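Local coordinates for protein restriction endonuclease S subunits (Thermoanaerobacter tengcongensis, PDB 3OKG) that probably recognises and binds the DNA target as the specificity subunit of a type I restriction-modification methyltransferase, which it forms together with M polypeptides, at residues S292-V297 with I309-A314; E215-P220 with F359-P364. All blocks are in the same frame, centred on the assembly; numbering follows the deposited sequence.

Interaction 1: S292-V297 with I309-A314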
ATOM      1  N   SER A 292     -23.930  15.309   9.081  1.00 41.02           N
ATOM      2  CA  SER A 292     -24.867  14.951   8.026  1.00 33.74           C
ATOM      3  C   SER A 292     -26.178  14.534   8.651  1.00 44.57           C
ATOM      4  O   SER A 292     -26.200  13.684   9.525  1.00 40.75           O
ATOM      5  CB  SER A 292     -24.317  13.807   7.177  1.00 56.93           C
ATOM      6  OG  SER A 292     -25.300  13.333   6.273  1.00 62.37           O
ATOM      7  N   VAL A 293     -27.276  15.134   8.208  1.00 45.72           N
ATOM      8  CA  VAL A 293     -28.580  14.817   8.791  1.00 48.22           C
ATOM      9  C   VAL A 293     -29.483  14.136   7.769  1.00 62.27           C
ATOM     10  O   VAL A 293     -30.674  13.944   8.015  1.00 64.97           O
ATOM     11  CB  VAL A 293     -29.269  16.082   9.347  1.00 51.68           C
ATOM     12  CG1 VAL A 293     -28.526  16.587  10.575  1.00 43.58           C
ATOM     13  CG2 VAL A 293     -29.332  17.181   8.271  1.00 36.53           C
ATOM     14  N   ARG A 294     -28.900  13.747   6.637  1.00 61.71           N
ATOM     15  CA  ARG A 294     -29.672  13.239   5.505  1.00 69.51           C
ATOM     16  C   ARG A 294     -29.691  11.757   5.113  1.00 81.65           C
ATOM     17  O   ARG A 294     -30.602  11.020   5.487  1.00103.09           O
ATOM     18  CB  ARG A 294     -29.306  14.011   4.232  1.00 75.61           C
ATOM     19  CG  ARG A 294     -30.331  15.058   3.826  1.00 76.78           C
ATOM     20  CD  ARG A 294     -31.483  15.116   4.814  1.00 81.75           C
ATOM     21  NE  ARG A 294     -32.705  15.627   4.200  1.00 92.27           N
ATOM     22  CZ  ARG A 294     -32.865  15.809   2.894  1.00 87.98           C
ATOM     23  NH1 ARG A 294     -31.878  15.522   2.056  1.00 97.70           N
ATOM     24  NH2 ARG A 294     -34.012  16.279   2.423  1.00 89.62           N
ATOM     25  N   ALA A 295     -28.730  11.394   4.270  1.00 81.13           N
ATOM     26  CA  ALA A 295     -28.680  10.073   3.667  1.00 88.35           C
ATOM     27  C   ALA A 295     -27.735   9.176   4.436  1.00 97.79           C
ATOM     28  O   ALA A 295     -28.150   8.146   4.968  1.00 95.98           O
ATOM     29  CB  ALA A 295     -28.255  10.171   2.211  1.00 87.58           C
ATOM     30  N   PRO A 296     -26.458   9.544   4.470  1.00 92.67           N
ATOM     31  CA  PRO A 296     -25.472   8.829   5.285  1.00 72.39           C
ATOM     32  C   PRO A 296     -25.354   9.563   6.607  1.00 68.26           C
ATOM     33  O   PRO A 296     -24.484  10.419   6.763  1.00 66.67           O
ATOM     34  CB  PRO A 296     -24.183   8.979   4.478  1.00 67.28           C
ATOM     35  CG  PRO A 296     -24.641   9.121   3.070  1.00 72.38           C
ATOM     36  CD  PRO A 296     -25.936   9.879   3.134  1.00 83.17           C
ATOM     37  N   VAL A 297     -26.243   9.247   7.541  1.00 67.15           N
ATOM     38  CA  VAL A 297     -26.446  10.104   8.707  1.00 64.93           C
ATOM     39  C   VAL A 297     -25.349   9.928   9.757  1.00 63.98           C
ATOM     40  O   VAL A 297     -24.921   8.809  10.034  1.00 71.11           O
ATOM     41  CB  VAL A 297     -27.824   9.852   9.354  1.00 70.46           C
ATOM     42  CG1 VAL A 297     -27.893  10.451  10.751  1.00 60.24           C
ATOM     43  CG2 VAL A 297     -28.927  10.406   8.470  1.00 78.31           C
ATOM     44  N   ILE A 309     -24.969  26.171   4.959  1.00 31.26           N
ATOM     45  CA  ILE A 309     -25.282  24.761   4.830  1.00 37.48           C
ATOM     46  C   ILE A 309     -26.722  24.514   4.404  1.00 42.15           C
ATOM     47  O   ILE A 309     -27.630  25.256   4.790  1.00 38.44           O
ATOM     48  CB  ILE A 309     -25.024  24.052   6.177  1.00 37.93           C
ATOM     49  CG1 ILE A 309     -25.834  24.726   7.304  1.00 31.61           C
ATOM     50  CG2 ILE A 309     -23.523  24.102   6.507  1.00 35.68           C
ATOM     51  CD1 ILE A 309     -25.903  23.918   8.603  1.00 40.71           C
ATOM     52  N   GLY A 310     -26.925  23.453   3.630  1.00 39.38           N
ATOM     53  CA  GLY A 310     -28.239  23.112   3.126  1.00 34.59           C
ATOM     54  C   GLY A 310     -28.922  21.959   3.831  1.00 44.86           C
ATOM     55  O   GLY A 310     -28.468  21.479   4.873  1.00 45.67           O
ATOM     56  N   ARG A 311     -30.037  21.531   3.244  1.00 42.95           N
ATOM     57  CA  ARG A 311     -30.865  20.420   3.726  1.00 50.60           C
ATOM     58  C   ARG A 311     -30.118  19.297   4.428  1.00 45.18           C
ATOM     59  O   ARG A 311     -30.655  18.662   5.334  1.00 44.79           O
ATOM     60  CB  ARG A 311     -31.544  19.741   2.533  1.00 53.75           C
ATOM     61  CG  ARG A 311     -32.994  20.056   2.263  1.00 74.35           C
ATOM     62  CD  ARG A 311     -33.564  18.847   1.534  1.00 73.73           C
ATOM     63  NE  ARG A 311     -34.612  19.143   0.564  1.00 98.51           N
ATOM     64  CZ  ARG A 311     -35.075  18.254  -0.313  1.00103.06           C
ATOM     65  NH1 ARG A 311     -34.578  17.022  -0.336  1.00 90.25           N
ATOM     66  NH2 ARG A 311     -36.031  18.593  -1.168  1.00 94.38           N
ATOM     67  N   GLY A 312     -28.914  18.998   3.950  1.00 45.88           N
ATOM     68  CA  GLY A 312     -28.237  17.770   4.325  1.00 53.02           C
ATOM     69  C   GLY A 312     -27.410  17.859   5.592  1.00 36.61           C
ATOM     70  O   GLY A 312     -27.017  16.827   6.159  1.00 38.98           O
ATOM     71  N   LEU A 313     -27.146  19.087   6.026  1.00 36.82           N
ATOM     72  CA  LEU A 313     -26.252  19.338   7.154  1.00 36.34           C
ATOM     73  C   LEU A 313     -26.951  19.996   8.340  1.00 46.68           C
ATOM     74  O   LEU A 313     -27.957  20.686   8.178  1.00 35.53           O
ATOM     75  CB  LEU A 313     -25.116  20.254   6.712  1.00 34.09           C
ATOM     76  CG  LEU A 313     -24.193  19.681   5.632  1.00 35.94           C
ATOM     77  CD1 LEU A 313     -23.078  20.644   5.340  1.00 33.71           C
ATOM     78  CD2 LEU A 313     -23.648  18.332   6.092  1.00 34.86           C
ATOM     79  N   ALA A 314     -26.408  19.763   9.533  1.00 32.80           N
ATOM     80  CA  ALA A 314     -26.626  20.648  10.670  1.00 35.29           C
ATOM     81  C   ALA A 314     -25.246  21.182  11.077  1.00 32.43           C
ATOM     82  O   ALA A 314     -24.237  20.528  10.841  1.00 35.15           O
ATOM     83  CB  ALA A 314     -27.277  19.882  11.822  1.00 34.47           C
TER
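Arg311 enters this contact through Arg294, whose guanidinium carries Arg311 CB 4.1 Å above one face, over the centre of the group. The two side chains cross with their guanidinium planes 63° apart. Their ends bring like charges together, but the model places Arg294 NH2 too close to Arg311 CD, so the exact setting of the tips is doubtful. Arg311 is the second residue of a type I beta turn from Gly310 to Leu313, which presents Gly312 to the other segment. Arg294 CG rests on Gly312 CA at 3.5 Å, an apolar approach that depends on the aliphatic part of the arginine. Gly312 O takes the N-H of Val293 N at 2.7 Å, almost straight at 175°, while Ser292 CA adds a CA-H...O approach to Gly312 O of 3.4 Å. An alanine in place of Arg294 would lack CG and the chain beyond it, which would probably reduce the cover on Gly312 CA and open a gap beside the turn. Leu313 forms an antiparallel, non-hydrogen-bonded pair with Ser292, their CA atoms 4.7 Å apart, and its CD2 lies 4.1 Å from Ser292 CA. Ala314 CB meets Val293 CG1 at 3.7 Å; Val293 CG1 reaches it because it stands beside the backbone N, anti to the carbonyl carbon (chi1 -69°). Strand 313-318 runs here between strands 237-241 and 289-292 of an antiparallel sheet. Residues 292-297 lead from strand 289-292 towards edge strand 300-302, with Ser292 bonded through its backbone to Gly298 and Ser299, and Leu313 packs on Phe266 of a nearby loop.

Interaction 2: E215-P220 with F359-P364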
ATOM      1  N   GLU A 215     -14.243   4.047  27.414  1.00 26.32           N
ATOM      2  CA  GLU A 215     -14.056   4.406  28.809  1.00 28.15           C
ATOM      3  C   GLU A 215     -14.519   5.834  29.094  1.00 37.81           C
ATOM      4  O   GLU A 215     -15.208   6.095  30.092  1.00 29.01           O
ATOM      5  CB  GLU A 215     -12.582   4.224  29.166  1.00 37.73           C
ATOM      6  CG  GLU A 215     -12.227   4.497  30.580  1.00 50.12           C
ATOM      7  CD  GLU A 215     -10.942   3.803  30.949  1.00 68.38           C
ATOM      8  OE1 GLU A 215     -10.278   3.286  30.024  1.00 64.30           O
ATOM      9  OE2 GLU A 215     -10.600   3.765  32.149  1.00 73.68           O
ATOM     10  N   VAL A 216     -14.169   6.768  28.216  1.00 24.54           N
ATOM     11  CA  VAL A 216     -14.495   8.168  28.490  1.00 29.72           C
ATOM     12  C   VAL A 216     -15.933   8.485  28.108  1.00 25.91           C
ATOM     13  O   VAL A 216     -16.502   9.481  28.579  1.00 34.42           O
ATOM     14  CB  VAL A 216     -13.537   9.170  27.790  1.00 28.70           C
ATOM     15  CG1 VAL A 216     -12.102   8.960  28.244  1.00 38.88           C
ATOM     16  CG2 VAL A 216     -13.655   9.050  26.291  1.00 32.28           C
ATOM     17  N   PHE A 217     -16.497   7.669  27.223  1.00 24.82           N
ATOM     18  CA  PHE A 217     -17.857   7.867  26.739  1.00 24.53           C
ATOM     19  C   PHE A 217     -18.721   6.686  27.152  1.00 22.14           C
ATOM     20  O   PHE A 217     -18.889   5.729  26.397  1.00 29.55           O
ATOM     21  CB  PHE A 217     -17.869   8.026  25.219  1.00 26.46           C
ATOM     22  CG  PHE A 217     -17.077   9.203  24.726  1.00 33.75           C
ATOM     23  CD1 PHE A 217     -17.193  10.439  25.340  1.00 31.79           C
ATOM     24  CD2 PHE A 217     -16.217   9.075  23.647  1.00 33.20           C
ATOM     25  CE1 PHE A 217     -16.465  11.524  24.889  1.00 28.56           C
ATOM     26  CE2 PHE A 217     -15.488  10.157  23.192  1.00 30.66           C
ATOM     27  CZ  PHE A 217     -15.612  11.384  23.814  1.00 26.38           C
ATOM     28  N   PRO A 218     -19.260   6.764  28.362  1.00 23.81           N
ATOM     29  CA  PRO A 218     -20.039   5.659  28.939  1.00 28.70           C
ATOM     30  C   PRO A 218     -21.502   5.933  28.533  1.00 44.33           C
ATOM     31  O   PRO A 218     -21.804   6.988  27.998  1.00 28.65           O
ATOM     32  CB  PRO A 218     -19.893   5.794  30.455  1.00 26.65           C
ATOM     33  CG  PRO A 218     -19.002   6.943  30.722  1.00 31.21           C
ATOM     34  CD  PRO A 218     -18.664   7.629  29.439  1.00 24.87           C
ATOM     35  N   HIS A 219     -22.399   4.984  28.780  1.00 34.57           N
ATOM     36  CA  HIS A 219     -23.807   5.164  28.426  1.00 36.03           C
ATOM     37  C   HIS A 219     -24.413   6.212  29.348  1.00 23.59           C
ATOM     38  O   HIS A 219     -23.989   6.347  30.497  1.00 28.30           O
ATOM     39  CB  HIS A 219     -24.549   3.836  28.558  1.00 43.60           C
ATOM     40  CG  HIS A 219     -26.003   3.918  28.227  1.00 56.63           C
ATOM     41  ND1 HIS A 219     -26.475   3.860  26.932  1.00 55.16           N
ATOM     42  CD2 HIS A 219     -27.095   4.045  29.022  1.00 50.21           C
ATOM     43  CE1 HIS A 219     -27.793   3.952  26.943  1.00 57.49           C
ATOM     44  NE2 HIS A 219     -28.194   4.063  28.199  1.00 56.66           N
ATOM     45  N   PRO A 220     -25.360   7.022  28.830  1.00 31.56           N
ATOM     46  CA  PRO A 220     -25.941   8.057  29.700  1.00 28.43           C
ATOM     47  C   PRO A 220     -26.421   7.480  31.031  1.00 24.26           C
ATOM     48  O   PRO A 220     -27.071   6.441  31.038  1.00 30.96           O
ATOM     49  CB  PRO A 220     -27.136   8.565  28.878  1.00 30.14           C
ATOM     50  CG  PRO A 220     -26.715   8.349  27.438  1.00 29.81           C
ATOM     51  CD  PRO A 220     -25.872   7.087  27.448  1.00 27.79           C
ATOM     52  N   PHE A 359     -27.564  12.886  24.972  1.00 24.06           N
ATOM     53  CA  PHE A 359     -26.770  13.108  26.185  1.00 25.02           C
ATOM     54  C   PHE A 359     -25.263  12.980  25.918  1.00 23.49           C
ATOM     55  O   PHE A 359     -24.857  12.112  25.166  1.00 22.52           O
ATOM     56  CB  PHE A 359     -27.168  12.133  27.298  1.00 34.28           C
ATOM     57  CG  PHE A 359     -28.237  12.676  28.198  1.00 29.20           C
ATOM     58  CD1 PHE A 359     -27.914  13.592  29.201  1.00 30.32           C
ATOM     59  CD2 PHE A 359     -29.560  12.319  28.003  1.00 32.83           C
ATOM     60  CE1 PHE A 359     -28.902  14.125  30.027  1.00 32.28           C
ATOM     61  CE2 PHE A 359     -30.552  12.840  28.817  1.00 31.32           C
ATOM     62  CZ  PHE A 359     -30.218  13.749  29.833  1.00 34.30           C
ATOM     63  N   ILE A 360     -24.462  13.831  26.556  1.00 21.85           N
ATOM     64  CA  ILE A 360     -23.004  13.769  26.444  1.00 24.71           C
ATOM     65  C   ILE A 360     -22.409  13.984  27.827  1.00 30.27           C
ATOM     66  O   ILE A 360     -22.889  14.838  28.582  1.00 25.14           O
ATOM     67  CB  ILE A 360     -22.479  14.853  25.426  1.00 25.15           C
ATOM     68  CG1 ILE A 360     -20.946  14.782  25.233  1.00 22.75           C
ATOM     69  CG2 ILE A 360     -22.905  16.286  25.852  1.00 22.23           C
ATOM     70  CD1 ILE A 360     -20.439  15.778  24.128  1.00 23.72           C
ATOM     71  N   PRO A 361     -21.359  13.214  28.181  1.00 23.86           N
ATOM     72  CA  PRO A 361     -20.774  13.458  29.498  1.00 21.64           C
ATOM     73  C   PRO A 361     -19.899  14.694  29.386  1.00 25.23           C
ATOM     74  O   PRO A 361     -19.182  14.891  28.409  1.00 25.33           O
ATOM     75  CB  PRO A 361     -19.887  12.220  29.745  1.00 33.95           C
ATOM     76  CG  PRO A 361     -19.812  11.464  28.398  1.00 31.10           C
ATOM     77  CD  PRO A 361     -20.565  12.277  27.367  1.00 25.65           C
ATOM     78  N   LEU A 362     -19.945  15.539  30.389  1.00 19.87           N
ATOM     79  CA  LEU A 362     -19.304  16.819  30.282  1.00 15.31           C
ATOM     80  C   LEU A 362     -18.385  17.086  31.450  1.00 31.96           C
ATOM     81  O   LEU A 362     -18.853  17.512  32.521  1.00 25.58           O
ATOM     82  CB  LEU A 362     -20.362  17.947  30.154  1.00 22.18           C
ATOM     83  CG  LEU A 362     -19.769  19.313  29.775  1.00 27.35           C
ATOM     84  CD1 LEU A 362     -19.463  19.374  28.248  1.00 25.70           C
ATOM     85  CD2 LEU A 362     -20.702  20.455  30.185  1.00 27.14           C
ATOM     86  N   PRO A 363     -17.071  16.841  31.249  1.00 24.28           N
ATOM     87  CA  PRO A 363     -16.049  17.206  32.225  1.00 22.30           C
ATOM     88  C   PRO A 363     -15.869  18.708  32.255  1.00 28.10           C
ATOM     89  O   PRO A 363     -16.323  19.396  31.335  1.00 29.47           O
ATOM     90  CB  PRO A 363     -14.752  16.584  31.647  1.00 26.80           C
ATOM     91  CG  PRO A 363     -15.205  15.620  30.567  1.00 26.66           C
ATOM     92  CD  PRO A 363     -16.476  16.242  30.039  1.00 26.10           C
ATOM     93  N   PRO A 364     -15.181  19.215  33.282  1.00 29.08           N
ATOM     94  CA  PRO A 364     -14.710  20.596  33.239  1.00 32.69           C
ATOM     95  C   PRO A 364     -13.794  20.772  32.019  1.00 35.30           C
ATOM     96  O   PRO A 364     -13.196  19.810  31.535  1.00 31.51           O
ATOM     97  CB  PRO A 364     -13.908  20.744  34.533  1.00 34.57           C
ATOM     98  CG  PRO A 364     -14.382  19.636  35.428  1.00 33.22           C
ATOM     99  CD  PRO A 364     -14.825  18.524  34.535  1.00 32.77           C
TER
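The Phe217 ring meets Pro361 at its edge: Pro361 CG lies near the ring plane, 4.2 Å from Phe217 CD1, and the two side chains cross at about a right angle. One face of that ring is covered from within its own segment by Val216 CG2, 3.6 Å above the plane and over the centre. Trp326 and Tyr330, from helix 324-333, make edge-to-face contacts with the same ring. Pro220 CB comes to the Phe359 ring obliquely. On the His219 ring, Pro220 CD covers one face, offset toward the rim. Phe217 is the first residue to leave helical geometry after helix 174-216; its CB does not point at the strand, but with CG beside the backbone N (chi1 -61°) the ring comes nearer to Pro361. The contact thus places the exit of this long helix, part of which is predicted to be coiled coil, against strand 359-362, which pairs antiparallel with strand 229-232 and leads into helix 365-388. Pro361 CG meets both the last helical carbonyl, Val216 O, at 3.9 Å and the loop residue Pro218, whose CD is 4.1 Å away. Further along, Pro220 CG touches Phe359 CB at 3.8 Å; Phe359 sets out toward Pro220, but its ring leads away. The strand carbonyls Phe359 O and Pro361 O are hydrogen-bonded to Tyr330 OH and Trp326 NE1 of helix 324-333, respectively.

From the N terminus, the chain first reaches interaction 2 at residues 215-220, where helix 174-216 ends. It then runs through strands 229-232 and 237-241 before arriving at residues 292-297. After 11 intervening residues, residues 309-314 close the short loop of interaction 1, which includes strand 300-302. The larger loop closes at residues 359-364, after 138 intervening residues, so interaction 1 is nested inside interaction 2 and the two do not cross. Their centres are 25 Å apart and their nearest atoms about 14 Å apart. Interaction 1 joins neighbouring parts of one antiparallel sheet, whereas interaction 2 ties the end of the long helix and the loop after it to strand 359-362.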